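Local coordinates for protein signal recognition particle receptor FtsY (Sulfolobus acidocaldarius, PDB 5L3S) that serves as the docking receptor for the signal recognition particle and belongs to the SRP54-type GTPases of the P-loop nucleotide-binding superfamily, at residues Ser131-Ala136 and Asp185-Asp190; Asp222-Ser227 and Val250-Lys255. All coordinates share one frame; numbering follows the deposited sequence. Where two conformers were deposited one is given.

Contact 1. Residues Ser131-Ala136 and Asp185-Asp190; sequences STIIAA and DVVLID. With GOL (glycerol), chain V.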
ATOM      1  N   SER B 131      29.404   9.605  -6.095  1.00 30.72           N
ATOM      2  CA  SER B 131      29.288  10.136  -4.731  1.00 29.07           C
ATOM      3  C   SER B 131      27.888  10.703  -4.475  1.00 34.60           C
ATOM      4  O   SER B 131      27.208  11.176  -5.396  1.00 28.33           O
ATOM      5  CB  SER B 131      30.387  11.169  -4.431  1.00 35.76           C
ATOM      6  OG  SER B 131      30.351  12.267  -5.328  1.00 33.67           O
ATOM      7  N   THR B 132      27.420  10.624  -3.231  1.00 26.95           N
ATOM      8  CA  THR B 132      26.047  10.994  -2.921  0.58 30.66           C
ATOM      9  C   THR B 132      25.923  11.615  -1.542  1.00 27.80           C
ATOM     10  O   THR B 132      26.651  11.238  -0.626  1.00 31.68           O
ATOM     11  CB  THR B 132      25.122   9.751  -2.928  0.58 33.45           C
ATOM     12  OG1 THR B 132      25.534   8.848  -1.894  0.58 39.01           O
ATOM     13  CG2 THR B 132      25.173   9.029  -4.263  0.58 24.24           C
ATOM     14  N   ILE B 133      24.994  12.551  -1.394  1.00 28.62           N
ATOM     15  CA  ILE B 133      24.580  12.985  -0.061  1.00 31.65           C
ATOM     16  C   ILE B 133      23.063  12.980  -0.019  1.00 28.96           C
ATOM     17  O   ILE B 133      22.394  13.081  -1.054  1.00 28.70           O
ATOM     18  CB  ILE B 133      25.106  14.382   0.337  1.00 35.90           C
ATOM     19  CG1 ILE B 133      24.428  15.477  -0.481  1.00 41.08           C
ATOM     20  CG2 ILE B 133      26.623  14.460   0.216  1.00 34.04           C
ATOM     21  CD1 ILE B 133      24.855  16.867  -0.068  1.00 52.39           C
ATOM     22  N   ILE B 134      22.517  12.847   1.183  1.00 24.34           N
ATOM     23  CA  ILE B 134      21.081  12.783   1.366  1.00 22.50           C
ATOM     24  C   ILE B 134      20.626  14.034   2.090  1.00 25.96           C
ATOM     25  O   ILE B 134      21.257  14.453   3.063  1.00 26.34           O
ATOM     26  CB  ILE B 134      20.701  11.575   2.243  1.00 24.72           C
ATOM     27  CG1 ILE B 134      21.264  10.286   1.642  1.00 28.66           C
ATOM     28  CG2 ILE B 134      19.186  11.526   2.468  1.00 20.95           C
ATOM     29  CD1 ILE B 134      21.143   9.069   2.545  1.00 28.84           C
ATOM     30  N   ALA B 135      19.552  14.637   1.587  1.00 24.82           N
ATOM     31  CA  ALA B 135      18.865  15.719   2.277  1.00 25.13           C
ATOM     32  C   ALA B 135      17.705  15.133   3.086  1.00 20.36           C
ATOM     33  O   ALA B 135      16.779  14.533   2.520  1.00 24.41           O
ATOM     34  CB  ALA B 135      18.338  16.720   1.273  1.00 23.99           C
ATOM     35  N   ALA B 136      17.752  15.319   4.402  1.00 22.45           N
ATOM     36  CA  ALA B 136      16.688  14.861   5.300  1.00 22.12           C
ATOM     37  C   ALA B 136      15.538  15.858   5.313  1.00 22.64           C
ATOM     38  O   ALA B 136      15.301  16.537   6.311  1.00 23.07           O
ATOM     39  CB  ALA B 136      17.238  14.651   6.703  1.00 20.44           C
ATOM     40  N   ASP B 185      28.486  14.051  -6.648  1.00 28.20           N
ATOM     41  CA  ASP B 185      27.808  13.691  -7.889  1.00 31.78           C
ATOM     42  C   ASP B 185      26.287  13.803  -7.799  1.00 37.27           C
ATOM     43  O   ASP B 185      25.627  14.260  -8.738  1.00 33.01           O
ATOM     44  CB  ASP B 185      28.172  12.263  -8.322  1.00 31.04           C
ATOM     45  CG  ASP B 185      29.631  12.116  -8.723  1.00 36.40           C
ATOM     46  OD1 ASP B 185      30.221  13.079  -9.256  1.00 34.91           O
ATOM     47  OD2 ASP B 185      30.188  11.018  -8.510  1.00 38.84           O
ATOM     48  N   VAL B 186      25.730  13.364  -6.674  1.00 27.60           N
ATOM     49  CA  VAL B 186      24.287  13.257  -6.551  1.00 28.82           C
ATOM     50  C   VAL B 186      23.770  13.742  -5.194  1.00 28.43           C
ATOM     51  O   VAL B 186      24.357  13.443  -4.158  1.00 28.06           O
ATOM     52  CB  VAL B 186      23.846  11.791  -6.747  1.00 27.94           C
ATOM     53  CG1 VAL B 186      22.351  11.638  -6.498  1.00 28.62           C
ATOM     54  CG2 VAL B 186      24.244  11.283  -8.140  1.00 31.94           C
ATOM     55  N   VAL B 187      22.657  14.476  -5.209  1.00 27.57           N
ATOM     56  CA  VAL B 187      21.882  14.724  -3.998  1.00 22.49           C
ATOM     57  C   VAL B 187      20.525  14.013  -4.081  1.00 24.75           C
ATOM     58  O   VAL B 187      19.819  14.140  -5.083  1.00 26.29           O
ATOM     59  CB  VAL B 187      21.635  16.226  -3.786  1.00 24.92           C
ATOM     60  CG1 VAL B 187      20.652  16.459  -2.600  1.00 26.22           C
ATOM     61  CG2 VAL B 187      22.946  16.939  -3.567  1.00 29.27           C
ATOM     62  N   LEU B 188      20.167  13.277  -3.025  1.00 25.56           N
ATOM     63  CA  LEU B 188      18.870  12.596  -2.948  1.00 25.50           C
ATOM     64  C   LEU B 188      18.047  13.245  -1.859  1.00 27.16           C
ATOM     65  O   LEU B 188      18.464  13.259  -0.714  1.00 23.54           O
ATOM     66  CB  LEU B 188      19.059  11.112  -2.603  1.00 23.47           C
ATOM     67  CG  LEU B 188      19.978  10.371  -3.567  1.00 28.27           C
ATOM     68  CD1 LEU B 188      20.125   8.926  -3.150  1.00 35.74           C
ATOM     69  CD2 LEU B 188      19.399  10.460  -4.952  1.00 23.56           C
ATOM     70  N   ILE B 189      16.872  13.759  -2.216  1.00 23.17           N
ATOM     71  CA  ILE B 189      16.020  14.468  -1.273  1.00 21.79           C
ATOM     72  C   ILE B 189      14.869  13.592  -0.783  1.00 22.74           C
ATOM     73  O   ILE B 189      14.035  13.159  -1.576  1.00 21.96           O
ATOM     74  CB  ILE B 189      15.466  15.759  -1.914  1.00 22.57           C
ATOM     75  CG1 ILE B 189      16.648  16.632  -2.389  1.00 22.22           C
ATOM     76  CG2 ILE B 189      14.583  16.512  -0.916  1.00 21.04           C
ATOM     77  CD1 ILE B 189      16.258  17.817  -3.259  1.00 20.65           C
ATOM     78  N   ASP B 190      14.847  13.313   0.519  1.00 19.38           N
ATOM     79  CA  ASP B 190      13.726  12.587   1.125  1.00 21.68           C
ATOM     80  C   ASP B 190      12.657  13.604   1.470  1.00 25.42           C
ATOM     81  O   ASP B 190      12.980  14.725   1.857  1.00 20.54           O
ATOM     82  CB  ASP B 190      14.192  11.847   2.394  1.00 19.58           C
ATOM     83  CG  ASP B 190      13.235  10.706   2.815  1.00 24.48           C
ATOM     84  OD1 ASP B 190      12.260  10.433   2.085  1.00 19.26           O
ATOM     85  OD2 ASP B 190      13.490  10.076   3.864  1.00 25.51           O
TER
HETATM   86  C1  GOL V 405      33.623  11.028  -9.598  1.00 42.25           C
HETATM   87  O1  GOL V 405      32.561  10.087  -9.586  1.00 47.85           O
HETATM   88  C2  GOL V 405      33.447  12.115  -8.535  1.00 45.11           C
HETATM   89  O2  GOL V 405      32.535  13.082  -8.994  1.00 54.13           O
HETATM   90  C3  GOL V 405      32.946  11.565  -7.202  1.00 52.93           C
HETATM   91  O3  GOL V 405      32.897  12.572  -6.196  1.00 40.83           O
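T132 to A135 pair in turn with V186 to I189 as neighbouring parallel strands, whose axes approach to 4.7 Å and whose directions differ by 23°. The bonds follow the parallel zigzag: I133 N donates to V186 O at 3.0 Å while I133 O receives L188 N, and A135 repeats the pattern with L188 O and D190 N. Strands 158-160 and 102-107 flank the pair in the sheet of the P-loop fold.

On the face with I133 and A135, I133 CG1 meets V187 CG2 at 3.7 Å, the two side chains crossing obliquely; chi1 of 70° sets this branch carbon between the backbone N and the carbonyl carbon. Further along, A135 CB touches I189 CG1 at 4.0 Å; helix 168-181 covers this face through A175, F178 and A179. Helix 114-127 covers the other, with V122 against L188.

Just before the strands begin, the bonding is reciprocal. D185 N donates to S131 OG at 2.9 Å, and S131 N reaches the anti side of D185 OD2, also at 2.9 Å but 31° out of the carboxylate plane. A glycerol, probably from the crystallisation liquor, hydrogen-bonds S131 OG through O3 at 2.7 Å, and glycerol O1 donates to D185 OD2. With K100 forming a salt bridge to D185 OD1, the carboxylate has partners on both oxygens, which would probably favour its charged form and fix its rotation beside S131.

Contact 2. Residues Asp222-Ser227 and Val250-Lys255; sequences DSLAGS and VDADAK. With GNP (phosphoaminophosphonic acid-guanylate ester), chain R.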
ATOM      1  N   ASP B 222       3.335   1.933  -3.892  1.00 22.11           N
ATOM      2  CA  ASP B 222       3.326   0.635  -3.227  1.00 23.76           C
ATOM      3  C   ASP B 222       2.682  -0.398  -4.156  1.00 23.42           C
ATOM      4  O   ASP B 222       1.526  -0.242  -4.551  1.00 22.97           O
ATOM      5  CB  ASP B 222       2.472   0.756  -1.941  1.00 23.25           C
ATOM      6  CG  ASP B 222       2.604  -0.441  -1.009  1.00 37.19           C
ATOM      7  OD1 ASP B 222       2.811  -1.578  -1.486  1.00 34.01           O
ATOM      8  OD2 ASP B 222       2.497  -0.230   0.227  1.00 41.63           O
ATOM      9  N   SER B 223       3.405  -1.464  -4.489  1.00 23.81           N
ATOM     10  CA  SER B 223       2.846  -2.467  -5.413  1.00 23.62           C
ATOM     11  C   SER B 223       1.700  -3.290  -4.822  1.00 31.04           C
ATOM     12  O   SER B 223       0.991  -3.971  -5.567  1.00 22.75           O
ATOM     13  CB  SER B 223       3.923  -3.400  -5.953  1.00 26.84           C
ATOM     14  OG  SER B 223       4.409  -4.256  -4.938  1.00 26.56           O
ATOM     15  N   LEU B 224       1.523  -3.249  -3.499  1.00 24.22           N
ATOM     16  CA  LEU B 224       0.365  -3.914  -2.879  1.00 23.59           C
ATOM     17  C   LEU B 224      -0.919  -3.118  -3.032  1.00 26.63           C
ATOM     18  O   LEU B 224      -2.011  -3.650  -2.836  1.00 26.37           O
ATOM     19  CB  LEU B 224       0.602  -4.192  -1.402  1.00 26.79           C
ATOM     20  CG  LEU B 224       1.394  -5.454  -1.083  1.00 26.69           C
ATOM     21  CD1 LEU B 224       1.790  -5.442   0.391  1.00 27.27           C
ATOM     22  CD2 LEU B 224       0.589  -6.708  -1.438  1.00 25.25           C
ATOM     23  N   ALA B 225      -0.796  -1.848  -3.396  1.00 23.34           N
ATOM     24  CA  ALA B 225      -1.971  -1.000  -3.545  1.00 26.01           C
ATOM     25  C   ALA B 225      -2.781  -1.369  -4.785  1.00 27.30           C
ATOM     26  O   ALA B 225      -2.220  -1.699  -5.832  1.00 28.09           O
ATOM     27  CB  ALA B 225      -1.561   0.470  -3.580  1.00 24.85           C
ATOM     28  N   GLY B 226      -4.106  -1.308  -4.661  1.00 22.40           N
ATOM     29  CA  GLY B 226      -4.992  -1.604  -5.777  1.00 23.86           C
ATOM     30  C   GLY B 226      -5.187  -0.382  -6.650  1.00 28.23           C
ATOM     31  O   GLY B 226      -4.231   0.351  -6.925  1.00 28.75           O
ATOM     32  N   SER B 227      -6.431  -0.146  -7.051  1.00 27.09           N
ATOM     33  CA  SER B 227      -6.770   0.943  -7.969  1.00 29.35           C
ATOM     34  C   SER B 227      -6.345   2.343  -7.505  1.00 31.36           C
ATOM     35  O   SER B 227      -6.201   3.252  -8.325  1.00 26.46           O
ATOM     36  CB  SER B 227      -8.278   0.930  -8.267  1.00 39.54           C
ATOM     37  OG  SER B 227      -9.029   1.176  -7.086  1.00 44.20           O
ATOM     38  N   VAL B 250       7.369  -5.446  -3.930  1.00 21.19           N
ATOM     39  CA  VAL B 250       6.996  -6.413  -4.956  1.00 22.09           C
ATOM     40  C   VAL B 250       7.221  -7.822  -4.406  1.00 26.39           C
ATOM     41  O   VAL B 250       6.584  -8.790  -4.840  1.00 26.53           O
ATOM     42  CB  VAL B 250       7.795  -6.127  -6.250  1.00 23.97           C
ATOM     43  CG1 VAL B 250       7.694  -7.267  -7.237  1.00 21.81           C
ATOM     44  CG2 VAL B 250       7.297  -4.823  -6.870  1.00 22.47           C
ATOM     45  N   ASP B 251       8.086  -7.924  -3.394  1.00 24.80           N
ATOM     46  CA  ASP B 251       8.344  -9.222  -2.756  1.00 23.98           C
ATOM     47  C   ASP B 251       7.148  -9.760  -1.942  1.00 24.57           C
ATOM     48  O   ASP B 251       7.166 -10.910  -1.512  1.00 28.38           O
ATOM     49  CB  ASP B 251       9.606  -9.179  -1.880  1.00 21.84           C
ATOM     50  CG  ASP B 251       9.588  -8.028  -0.874  1.00 27.12           C
ATOM     51  OD1 ASP B 251       9.378  -6.852  -1.258  1.00 21.32           O
ATOM     52  OD2 ASP B 251       9.768  -8.305   0.326  1.00 26.09           O
ATOM     53  N   ALA B 252       6.119  -8.942  -1.743  1.00 22.19           N
ATOM     54  CA  ALA B 252       4.884  -9.427  -1.097  1.00 22.69           C
ATOM     55  C   ALA B 252       3.964 -10.193  -2.067  1.00 33.06           C
ATOM     56  O   ALA B 252       2.737 -10.112  -1.950  1.00 30.89           O
ATOM     57  CB  ALA B 252       4.132  -8.285  -0.499  1.00 19.47           C
ATOM     58  N   ASP B 253       4.550 -10.918  -3.019  1.00 30.85           N
ATOM     59  CA  ASP B 253       3.785 -11.696  -3.998  1.00 32.18           C
ATOM     60  C   ASP B 253       2.841 -10.799  -4.806  1.00 31.02           C
ATOM     61  O   ASP B 253       1.808 -11.242  -5.307  1.00 32.05           O
ATOM     62  CB  ASP B 253       3.001 -12.822  -3.301  1.00 38.29           C
ATOM     63  CG  ASP B 253       2.441 -13.843  -4.281  1.00 46.78           C
ATOM     64  OD1 ASP B 253       3.091 -14.072  -5.321  1.00 49.65           O
ATOM     65  OD2 ASP B 253       1.352 -14.408  -4.017  1.00 41.84           O
ATOM     66  N   ALA B 254       3.220  -9.534  -4.937  1.00 33.44           N
ATOM     67  CA  ALA B 254       2.438  -8.551  -5.675  1.00 33.77           C
ATOM     68  C   ALA B 254       2.830  -8.571  -7.145  1.00 32.83           C
ATOM     69  O   ALA B 254       4.016  -8.523  -7.469  1.00 34.57           O
ATOM     70  CB  ALA B 254       2.677  -7.171  -5.094  1.00 30.66           C
ATOM     71  N   LYS B 255       1.842  -8.623  -8.034  1.00 28.75           N
ATOM     72  CA  LYS B 255       2.124  -8.667  -9.465  1.00 31.64           C
ATOM     73  C   LYS B 255       2.622  -7.334 -10.020  1.00 33.75           C
ATOM     74  O   LYS B 255       3.434  -7.311 -10.939  1.00 34.51           O
ATOM     75  CB  LYS B 255       0.898  -9.146 -10.252  1.00 32.56           C
ATOM     76  CG  LYS B 255       0.472 -10.545  -9.913  1.00 38.22           C
ATOM     77  CD  LYS B 255       1.495 -11.556 -10.380  1.00 42.82           C
ATOM     78  CE  LYS B 255       1.103 -12.962  -9.967  1.00 46.45           C
ATOM     79  NZ  LYS B 255      -0.348 -13.192 -10.175  1.00 62.02           N
TER
HETATM   80  PG  GNP R 401       6.860   7.837   5.461  1.00 18.47           P
HETATM   81  O1G GNP R 401       8.110   8.684   5.408  1.00 20.00           O
HETATM   82  O2G GNP R 401       6.259   7.777   6.859  1.00 17.46           O
HETATM   83  O3G GNP R 401       5.748   8.305   4.548  1.00 15.78           O
HETATM   84  N3B GNP R 401       7.242   6.341   5.041  1.00 15.34           N
HETATM   85  PB  GNP R 401       8.162   6.036   3.735  1.00 18.91           P
HETATM   86  O1B GNP R 401       9.382   6.842   3.791  1.00 16.22           O
HETATM   87  O2B GNP R 401       7.357   6.260   2.525  1.00 18.86           O
HETATM   88  O3A GNP R 401       8.508   4.566   3.841  1.00 14.07           O
HETATM   89  PA  GNP R 401       9.619   3.870   4.640  1.00 21.18           P
HETATM   90  O1A GNP R 401      10.923   3.943   3.905  1.00 23.59           O
HETATM   91  O2A GNP R 401       9.623   4.326   6.065  1.00 18.07           O
HETATM   92  O5' GNP R 401       9.255   2.346   4.575  1.00 22.41           O
HETATM   93  C5' GNP R 401       8.062   1.795   5.220  1.00 17.04           C
HETATM   94  C4' GNP R 401       8.287   0.317   5.485  1.00 18.63           C
HETATM   95  O4' GNP R 401       8.265  -0.445   4.221  1.00 17.76           O
HETATM   96  C3' GNP R 401       9.621  -0.001   6.129  1.00 16.73           C
HETATM   97  O3' GNP R 401       9.446  -1.096   7.011  1.00 18.29           O
HETATM   98  C2' GNP R 401      10.494  -0.428   4.936  1.00 12.62           C
HETATM   99  O2' GNP R 401      11.532  -1.303   5.342  1.00 17.43           O
HETATM  100  C1' GNP R 401       9.433  -1.228   4.165  1.00 17.87           C
HETATM  101  N9  GNP R 401       9.780  -1.404   2.755  1.00 21.77           N
HETATM  102  C8  GNP R 401      10.165  -0.458   1.844  1.00 21.83           C
HETATM  103  N7  GNP R 401      10.388  -0.945   0.636  1.00 23.83           N
HETATM  104  C5  GNP R 401      10.119  -2.303   0.785  1.00 24.33           C
HETATM  105  C6  GNP R 401      10.185  -3.348  -0.162  1.00 22.62           C
HETATM  106  O6  GNP R 401      10.526  -3.239  -1.349  1.00 21.22           O
HETATM  107  N1  GNP R 401       9.850  -4.587   0.392  1.00 22.71           N
HETATM  108  C2  GNP R 401       9.466  -4.769   1.712  1.00 23.15           C
HETATM  109  N2  GNP R 401       9.168  -6.005   2.108  1.00 19.24           N
HETATM  110  N3  GNP R 401       9.404  -3.788   2.604  1.00 18.05           N
HETATM  111  C4  GNP R 401       9.747  -2.597   2.076  1.00 20.18           C
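D251, set between V250 and A252, which both touch the 222-227 loop, holds the bound phosphoaminophosphonic acid-guanylate ester by two bonds: GNP N1 donates to D251 OD1 at 2.8 Å (162° at the hydrogen) and GNP N2 donates to D251 OD2 at 3.0 Å (167°). Both are close to straight, and each carboxylate oxygen takes one N-H of the guanine. D251 OD2 has a second partner, a polar side chain of another protein chain.

Across the contact itself no hydrogen bond forms. S223 OG bonds to T248 O, just before the 250-255 segment, and its 3.3 Å approach to V250 N has too poor an angle to count. The same hydroxyl lies against carbon on two sides, 3.5 Å from V250 CG2 and 3.4 Å from A254 CB.

Together with T248 and K249, V250 and D251 spell TKVD, the guanine-recognition element of P-loop GTPases, and the two bonds to D251 bear out that reading. The facing 222-227 loop follows strand 216-222 and starts with a type I turn from D222 to A225. Within it D222 OD1 accepts L224 N at 2.9 Å, forming an Asx turn, while D222 OD2 makes a salt bridge with K249.

L224 begins off to one side, but its branches come round to the alanines: CD1 lies 3.8 Å from A252 CB, and CD2 lies 4.2 Å from A254 CB. The other protein chain packs on L224, A225, A252 and D253, and a basic side chain of that chain forms a salt bridge with D253 OD2.

Contacts 1 and 2 lie in series along one GTPase domain, their centres 27 Å apart and their nearest atoms about 14 Å apart, with no touch between them. The bound phosphoaminophosphonic acid-guanylate ester spans the gap. From contact 1, the end of strand 186-191 brings the D190 side chain to about 5 Å from the ligand and about 4 Å from a magnesium ion; D190 OD2 bonds T115 OG1 in the apparent P-loop. From contact 2, D251 addresses the guanine instead. The L224 side chain comes to about 10 Å from another bound copy of the ligand. Only contact 2 is touched by the other protein chain.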